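Local coordinates for glycoside hydrolase family 16 protein (Akkermansia muciniphila, PDB 6T2N), which is a probable endo-acting O-glycanase that cleaves within the O-glycan chains of mucin, with the endo-beta-galactosidase activity associated with glycoside hydrolase family 16, at residues Q83-G88 with P129-S134; T87-N92 with E107-V112; L102-E107 with Q288-K293. All coordinates share one frame; numbering follows the deposited sequence.

Contact 1: Q83-G88 with P129-S134; sequences QQTYTG and PYTSGS
Ser134 sets its CB squarely over the Tyr86 ring, 3.6 Å from the centroid and only 4° off the normal, a CH-pi contact with all the ring carbons sharing the approach. The ring reaches Ser134 because its CG is turned anti to the carbonyl carbon (chi1 -83°), while Ser132 O stays at the ring edge, near its plane. Behind the aromatic contact run the backbone bonds: Ser132 N gives to Thr85 O at 3.1 Å, and Thr87 N to Ser132 O at 3.1 Å. A third, Thr85 N to Tyr130 O at 2.9 Å, is less sure, since the model sets Tyr130 O too close to a neighbouring atom. This is a parallel pairing, Thr85 with Thr131 and Tyr86 with Ser132, made by the short strand 85-86 against strand 127-136 in a sheet whose other pairs are antiparallel, part of the beta-sandwich of family 16. On the other face from Tyr86, the methyls of Thr85 and Thr131 meet, CG2 to CG2 at 4.1 Å. At the start of the pairing, Gln83 CB packs against Tyr130 CD2 at 3.8 Å.

Farther out, Ser134 OG is bonded to Glu73, and Ser132 OG to Thr104 and the carbonyl of Ser273. Gln84 OE1 takes the backbone N-H of Val275, and Tyr130 OH bonds to Pro284 O, tying both segments to strand 267-275 and the loop after it.

Contact 2: T87-N92 with E107-V112; sequences TGRPKN and EKFANV
The backbones of 87-92 and 107-112 stay well apart, with the CA atoms of Lys91 and Glu107 10.8 Å from each other, so Thr87, Arg89 and Lys91 must bridge to Glu107 and Phe109 through side chains. Arg89 does most of this work. Its guanidinium meets the Glu107 carboxylate end-on with two nitrogens, one to each oxygen: NH2 to OE1 at 3.0 Å, a fairly straight bond (164°) lying in the guanidinium plane, and NH1 to OE2 at 3.2 Å, more bent and tilted from that plane. The two flat groups are turned 57° against each other, and NH2 reaches OE1 from above the carboxylate plane. Lys91, its chain extended, comes to the same OE1; the geometry fits a salt-bridge network of Arg89, Lys91 and Glu107, but the lysine branch is doubtful because NZ sits too close to the carboxylate.

Phe109 brings CE2 over one face of the guanidinium, toward its rim, the two planes 35° apart, giving an off-centre cation-pi contact with Arg89 CZ 4.5 Å from the ring centroid; Lys91 CB lies toward the rim of the opposite face. The same ring touches Thr87 CG2 through CE1, at 3.5 Å. This joins the loop between strands 85-86 and 93-96 to strand 109-110, which pairs antiparallel with strand 127-136 in the mixed sheet of the family 16 sandwich.

Partners within its own loop also hold the arginine. Arg89 NE gives to Thr87 OG1 at 3.0 Å, and NH2 to Asn92 OD1; Thr87 OG1 links the two by donating to that OD1, on a lone pair. Beyond the loop, Glu107 OE1 and Asn92 ND2 both bond to Thr131 OG1.

Contact 3: L102-E107 with Q288-K293; sequences LETHFE and QGYPVK
Thr104 and Val292 form the antiparallel hydrogen-bonded pair that joins strand 99-104 to strand 292-302, the latter carrying the calcium ligand Asp297, in the antiparallel sheet of the family 16 beta-sandwich. Both backbone bonds of the pair are made: Thr104 N to Val292 O at 2.8 Å, nearly straight at 170°, and Val292 N to Thr104 O at 3.1 Å. Next along is the non-hydrogen-bonded pair of Glu103 and Lys293.

In the packing contacts, the Thr104 methyl CG2 comes to the Tyr290 ring at its edge, 3.6 Å from CE2, the two side chains lying side by side and pointing the same way. Phe106 CB lies against Tyr290 CB at 4.2 Å. Pro291, which follows a cis peptide bond, puts its CG 3.6 Å from His105 ND1, the two rings meeting at a slant; the other ring nitrogen of His105, NE2, bonds to Lys91 O.

The charged side chains run alongside one another without closing a bond. Glu103 and Lys293 both extend the same way from their neighbouring strands, and their charges find other partners: Glu103 OE1 a salt bridge to Arg94, Lys293 NZ one to Glu96. Between the two, Glu103 OE2 rests against the aliphatic chain of Lys293, 3.2 Å from CE, while the ammonium nitrogen NZ stands 4.4 Å off that oxygen, beyond a salt bridge.

How the contacts relate
Contact 1 is buried, contact 3 partly so, and contact 2 lies at the surface, and the chemistry follows: backbone pairing and ring packing in contact 1, a salt-bridge network with a cation-pi contact in contact 2, and in contact 3 a regular antiparallel pair flanked by a buried glutamate and an exposed lysine. Contacts 1 and 2 share Thr87 and Gly88 and reach neighbouring strands of one sheet, 127-136 and 109-110; contact 3 belongs to the other sheet. Hydroxyls of strand 127-136 tie contact 1 to the other two, and Tyr130 CE1 packs on Tyr290 CD2 of contact 3 at 3.6 Å. A backbone bond from Glu103 N to Asn92 O joins contacts 2 and 3 directly.

Contact 1: Q83-G88 with P129-S134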
# COMPACT_ATOMS: atom_id res chain seq x y z
N GLN A 83 0.17 9.18 14.54
CA GLN A 83 1.03 10.13 15.30
C GLN A 83 1.99 10.85 14.36
O GLN A 83 2.81 11.63 14.88
CB GLN A 83 1.90 9.41 16.32
CG GLN A 83 1.17 8.90 17.55
CD GLN A 83 1.96 7.79 18.21
OE1 GLN A 83 2.33 6.82 17.60
NE2 GLN A 83 2.24 7.90 19.48
N GLN A 84 1.98 10.54 13.05
CA GLN A 84 2.97 11.09 12.09
C GLN A 84 2.31 12.04 11.09
O GLN A 84 1.11 11.88 10.82
CB GLN A 84 3.69 9.98 11.34
CG GLN A 84 3.01 9.60 10.03
CD GLN A 84 1.77 8.76 10.21
OE1 GLN A 84 1.42 8.32 11.32
NE2 GLN A 84 1.11 8.51 9.09
N THR A 85 3.13 12.97 10.55
CA THR A 85 2.89 13.80 9.32
C THR A 85 3.91 13.39 8.25
O THR A 85 4.99 12.94 8.61
CB THR A 85 2.91 15.30 9.63
OG1 THR A 85 2.40 15.97 8.49
CG2 THR A 85 4.29 15.82 9.91
N TYR A 86 3.54 13.50 6.98
CA TYR A 86 4.25 12.87 5.84
C TYR A 86 5.03 13.94 5.05
O TYR A 86 4.41 14.97 4.71
CB TYR A 86 3.22 12.18 4.92
CG TYR A 86 2.78 10.79 5.33
CD1 TYR A 86 3.67 9.87 5.85
CD2 TYR A 86 1.50 10.36 5.06
CE1 TYR A 86 3.28 8.59 6.19
CE2 TYR A 86 1.08 9.09 5.40
CZ TYR A 86 1.97 8.21 5.97
OH TYR A 86 1.55 6.94 6.32
N THR A 87 6.30 13.72 4.69
CA THR A 87 7.06 14.80 3.98
C THR A 87 7.92 14.26 2.84
O THR A 87 8.34 13.12 2.92
CB THR A 87 8.00 15.62 4.87
OG1 THR A 87 9.25 14.91 4.85
CG2 THR A 87 7.47 15.87 6.27
N GLY A 88 8.19 15.11 1.85
CA GLY A 88 8.88 14.70 0.61
C GLY A 88 10.37 14.89 0.74
O GLY A 88 11.06 14.56 -0.24
N PRO A 129 3.91 14.92 16.37
CA PRO A 129 5.25 14.46 16.73
C PRO A 129 5.55 13.59 15.50
O PRO A 129 4.60 13.38 14.74
CB PRO A 129 5.04 13.70 18.05
CG PRO A 129 3.62 13.21 17.98
CD PRO A 129 2.86 14.22 17.14
N TYR A 130 6.71 13.00 15.29
CA TYR A 130 6.79 11.93 14.17
C TYR A 130 6.43 12.35 12.71
O TYR A 130 5.33 12.68 12.34
CB TYR A 130 5.90 10.68 14.31
CG TYR A 130 6.28 9.80 15.48
CD1 TYR A 130 7.48 9.03 15.50
CD2 TYR A 130 5.61 9.96 16.67
CE1 TYR A 130 7.95 8.38 16.65
CE2 TYR A 130 6.07 9.32 17.83
CZ TYR A 130 7.24 8.53 17.83
OH TYR A 130 7.58 7.95 19.01
N THR A 131 7.53 12.36 11.90
CA THR A 131 7.55 12.57 10.43
C THR A 131 7.83 11.20 9.86
O THR A 131 8.44 10.38 10.57
CB THR A 131 8.58 13.64 10.06
OG1 THR A 131 9.83 13.25 10.63
CG2 THR A 131 8.27 15.01 10.62
N SER A 132 7.34 10.91 8.68
CA SER A 132 7.72 9.68 7.98
C SER A 132 7.55 9.96 6.49
O SER A 132 7.20 11.14 6.17
CB SER A 132 6.92 8.49 8.50
OG SER A 132 7.42 7.25 7.97
N GLY A 133 7.68 8.91 5.66
CA GLY A 133 7.46 8.99 4.19
C GLY A 133 6.35 8.07 3.66
O GLY A 133 6.15 6.97 4.18
N SER A 134 5.72 8.52 2.59
CA SER A 134 4.68 7.80 1.84
C SER A 134 4.83 8.24 0.39
O SER A 134 4.90 9.50 0.14
CB SER A 134 3.27 8.09 2.38
OG SER A 134 2.29 7.33 1.68

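Contact 2: T87-N92 with E107-V112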
# COMPACT_ATOMS: atom_id res chain seq x y z
N THR A 87 6.30 13.72 4.69
CA THR A 87 7.06 14.80 3.98
C THR A 87 7.92 14.26 2.84
O THR A 87 8.34 13.12 2.92
CB THR A 87 8.00 15.62 4.87
OG1 THR A 87 9.25 14.91 4.85
CG2 THR A 87 7.47 15.87 6.27
N GLY A 88 8.19 15.11 1.85
CA GLY A 88 8.88 14.70 0.61
C GLY A 88 10.37 14.89 0.74
O GLY A 88 11.06 14.56 -0.24
N ARG A 89 10.78 15.41 1.92
CA ARG A 89 12.14 15.74 2.42
C ARG A 89 13.00 14.49 2.44
O ARG A 89 12.54 13.45 2.84
CB ARG A 89 12.06 16.21 3.88
CG ARG A 89 11.36 17.54 4.11
CD ARG A 89 11.28 17.90 5.58
NE ARG A 89 10.93 16.77 6.41
CZ ARG A 89 11.41 16.48 7.63
NH1 ARG A 89 12.31 17.24 8.21
NH2 ARG A 89 10.97 15.41 8.27
N PRO A 90 14.28 14.51 2.05
CA PRO A 90 14.97 13.21 1.91
C PRO A 90 15.02 12.56 3.38
O PRO A 90 15.71 11.55 3.68
CB PRO A 90 16.35 13.72 1.41
CG PRO A 90 16.01 15.03 0.71
CD PRO A 90 15.06 15.69 1.66
N LYS A 91 14.84 13.28 4.36
CA LYS A 91 14.99 12.95 5.84
C LYS A 91 14.14 11.71 6.02
O LYS A 91 14.69 10.76 6.65
CB LYS A 91 14.66 14.10 6.81
CG LYS A 91 14.75 13.76 8.30
CD LYS A 91 14.55 14.92 9.30
CE LYS A 91 14.97 14.53 10.70
NZ LYS A 91 14.24 15.29 11.74
N ASN A 92 12.95 11.79 5.39
CA ASN A 92 11.86 10.76 5.34
C ASN A 92 11.88 9.90 4.05
O ASN A 92 11.40 8.76 4.12
CB ASN A 92 10.51 11.46 5.52
CG ASN A 92 10.45 12.32 6.78
OD1 ASN A 92 10.16 13.51 6.72
ND2 ASN A 92 10.68 11.71 7.95
N GLU A 107 9.95 13.76 15.68
CA GLU A 107 10.31 15.15 15.29
C GLU A 107 9.01 15.96 15.10
O GLU A 107 8.23 15.69 14.17
CB GLU A 107 11.19 15.13 14.05
CG GLU A 107 10.97 16.34 13.18
CD GLU A 107 11.68 16.30 11.84
OE1 GLU A 107 11.75 15.22 11.21
OE2 GLU A 107 12.12 17.36 11.40
N LYS A 108 8.75 16.91 15.99
CA LYS A 108 7.52 17.72 15.92
C LYS A 108 7.60 18.56 14.65
O LYS A 108 8.62 19.21 14.44
CB LYS A 108 7.40 18.60 17.15
CG LYS A 108 6.20 19.53 17.19
CD LYS A 108 6.12 20.23 18.51
CE LYS A 108 5.08 21.31 18.55
NZ LYS A 108 5.26 22.15 19.77
N PHE A 109 6.54 18.55 13.86
CA PHE A 109 6.58 19.10 12.48
C PHE A 109 5.17 19.49 12.06
O PHE A 109 4.23 18.74 12.37
CB PHE A 109 7.21 18.07 11.54
CG PHE A 109 7.58 18.58 10.17
CD1 PHE A 109 6.68 18.53 9.13
CD2 PHE A 109 8.85 19.06 9.91
CE1 PHE A 109 7.03 18.95 7.85
CE2 PHE A 109 9.20 19.49 8.63
CZ PHE A 109 8.30 19.40 7.59
N ALA A 110 5.03 20.65 11.43
CA ALA A 110 3.71 21.25 11.12
C ALA A 110 3.02 20.40 10.04
O ALA A 110 3.72 19.89 9.15
CB ALA A 110 3.87 22.68 10.71
N ASN A 111 1.71 20.20 10.20
CA ASN A 111 0.82 19.45 9.27
C ASN A 111 0.44 20.37 8.09
O ASN A 111 -0.43 21.23 8.26
CB ASN A 111 -0.33 18.91 10.13
CG ASN A 111 -1.58 18.45 9.40
OD1 ASN A 111 -1.53 18.01 8.24
ND2 ASN A 111 -2.71 18.52 10.10
N VAL A 112 1.05 20.21 6.92
CA VAL A 112 0.77 21.07 5.71
C VAL A 112 -0.74 21.16 5.47
O VAL A 112 -1.11 22.04 4.70
CB VAL A 112 1.46 20.58 4.42
CG1 VAL A 112 2.94 20.88 4.41
CG2 VAL A 112 1.26 19.09 4.13

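Contact 3: L102-E107 with Q288-K293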
# COMPACT_ATOMS: atom_id res chain seq x y z
N LEU A 102 12.09 4.82 3.37
CA LEU A 102 11.07 5.64 4.05
C LEU A 102 11.40 5.62 5.53
O LEU A 102 11.32 4.53 6.14
CB LEU A 102 9.71 5.03 3.81
CG LEU A 102 9.32 4.80 2.35
CD1 LEU A 102 8.00 4.03 2.25
CD2 LEU A 102 9.25 6.13 1.63
N GLU A 103 11.80 6.78 6.06
CA GLU A 103 12.51 6.89 7.35
C GLU A 103 11.82 7.89 8.35
O GLU A 103 11.42 8.96 7.99
CB GLU A 103 13.91 7.44 7.20
CG GLU A 103 14.55 7.52 8.56
CD GLU A 103 16.03 7.73 8.54
OE1 GLU A 103 16.35 8.64 7.83
OE2 GLU A 103 16.78 6.96 9.20
N THR A 104 11.47 7.25 9.50
CA THR A 104 10.42 7.73 10.45
C THR A 104 11.21 8.27 11.61
O THR A 104 12.11 7.55 12.12
CB THR A 104 9.40 6.64 10.81
OG1 THR A 104 8.75 6.14 9.63
CG2 THR A 104 8.38 7.17 11.79
N HIS A 105 10.97 9.54 11.90
CA HIS A 105 11.75 10.34 12.87
C HIS A 105 10.77 10.90 13.89
O HIS A 105 9.85 11.60 13.44
CB HIS A 105 12.45 11.54 12.22
CG HIS A 105 13.48 11.20 11.23
ND1 HIS A 105 14.75 10.93 11.60
CD2 HIS A 105 13.43 11.10 9.88
CE1 HIS A 105 15.46 10.66 10.51
NE2 HIS A 105 14.68 10.77 9.45
N PHE A 106 11.01 10.64 15.17
CA PHE A 106 10.39 11.40 16.28
C PHE A 106 10.83 12.87 16.12
O PHE A 106 11.97 13.14 16.35
CB PHE A 106 10.80 10.81 17.61
CG PHE A 106 10.35 11.64 18.76
CD1 PHE A 106 9.04 11.54 19.20
CD2 PHE A 106 11.20 12.56 19.36
CE1 PHE A 106 8.61 12.33 20.27
CE2 PHE A 106 10.75 13.35 20.41
CZ PHE A 106 9.46 13.24 20.85
N GLU A 107 9.95 13.76 15.68
CA GLU A 107 10.31 15.15 15.29
C GLU A 107 9.01 15.96 15.10
O GLU A 107 8.23 15.69 14.17
CB GLU A 107 11.19 15.13 14.05
CG GLU A 107 10.97 16.34 13.18
CD GLU A 107 11.68 16.30 11.84
OE1 GLU A 107 11.75 15.22 11.21
OE2 GLU A 107 12.12 17.36 11.40
N GLN A 288 11.61 7.10 21.76
CA GLN A 288 12.51 5.94 21.93
C GLN A 288 12.33 4.90 20.81
O GLN A 288 11.20 4.42 20.58
CB GLN A 288 12.30 5.22 23.25
CG GLN A 288 13.49 4.31 23.54
CD GLN A 288 13.43 3.66 24.90
OE1 GLN A 288 12.38 3.58 25.53
NE2 GLN A 288 14.57 3.16 25.34
N GLY A 289 13.45 4.49 20.22
CA GLY A 289 13.53 3.44 19.20
C GLY A 289 13.72 4.06 17.84
O GLY A 289 14.04 3.30 16.92
N TYR A 290 13.49 5.38 17.71
CA TYR A 290 13.47 6.11 16.42
C TYR A 290 14.78 6.87 16.30
O TYR A 290 15.31 7.30 17.31
CB TYR A 290 12.23 7.02 16.33
CG TYR A 290 10.93 6.26 16.22
CD1 TYR A 290 10.37 5.61 17.31
CD2 TYR A 290 10.25 6.18 15.03
CE1 TYR A 290 9.20 4.88 17.22
CE2 TYR A 290 9.08 5.43 14.90
CZ TYR A 290 8.56 4.77 16.00
OH TYR A 290 7.39 4.06 15.86
N PRO A 291 15.36 7.08 15.10
CA PRO A 291 14.71 6.81 13.83
C PRO A 291 14.65 5.34 13.43
O PRO A 291 15.28 4.49 14.00
CB PRO A 291 15.60 7.55 12.80
CG PRO A 291 16.43 8.46 13.63
CD PRO A 291 16.69 7.64 14.87
N VAL A 292 13.88 5.07 12.40
CA VAL A 292 13.66 3.69 11.93
C VAL A 292 13.46 3.85 10.42
O VAL A 292 13.06 5.00 10.02
CB VAL A 292 12.51 3.16 12.79
CG1 VAL A 292 11.37 2.54 12.03
CG2 VAL A 292 13.06 2.24 13.85
N LYS A 293 13.84 2.81 9.66
CA LYS A 293 13.76 2.77 8.16
C LYS A 293 12.88 1.63 7.60
O LYS A 293 12.90 0.51 8.10
CB LYS A 293 15.18 2.64 7.63
CG LYS A 293 16.11 3.80 7.89
CD LYS A 293 17.49 3.64 7.26
CE LYS A 293 18.52 4.56 7.88
NZ LYS A 293 19.84 4.48 7.20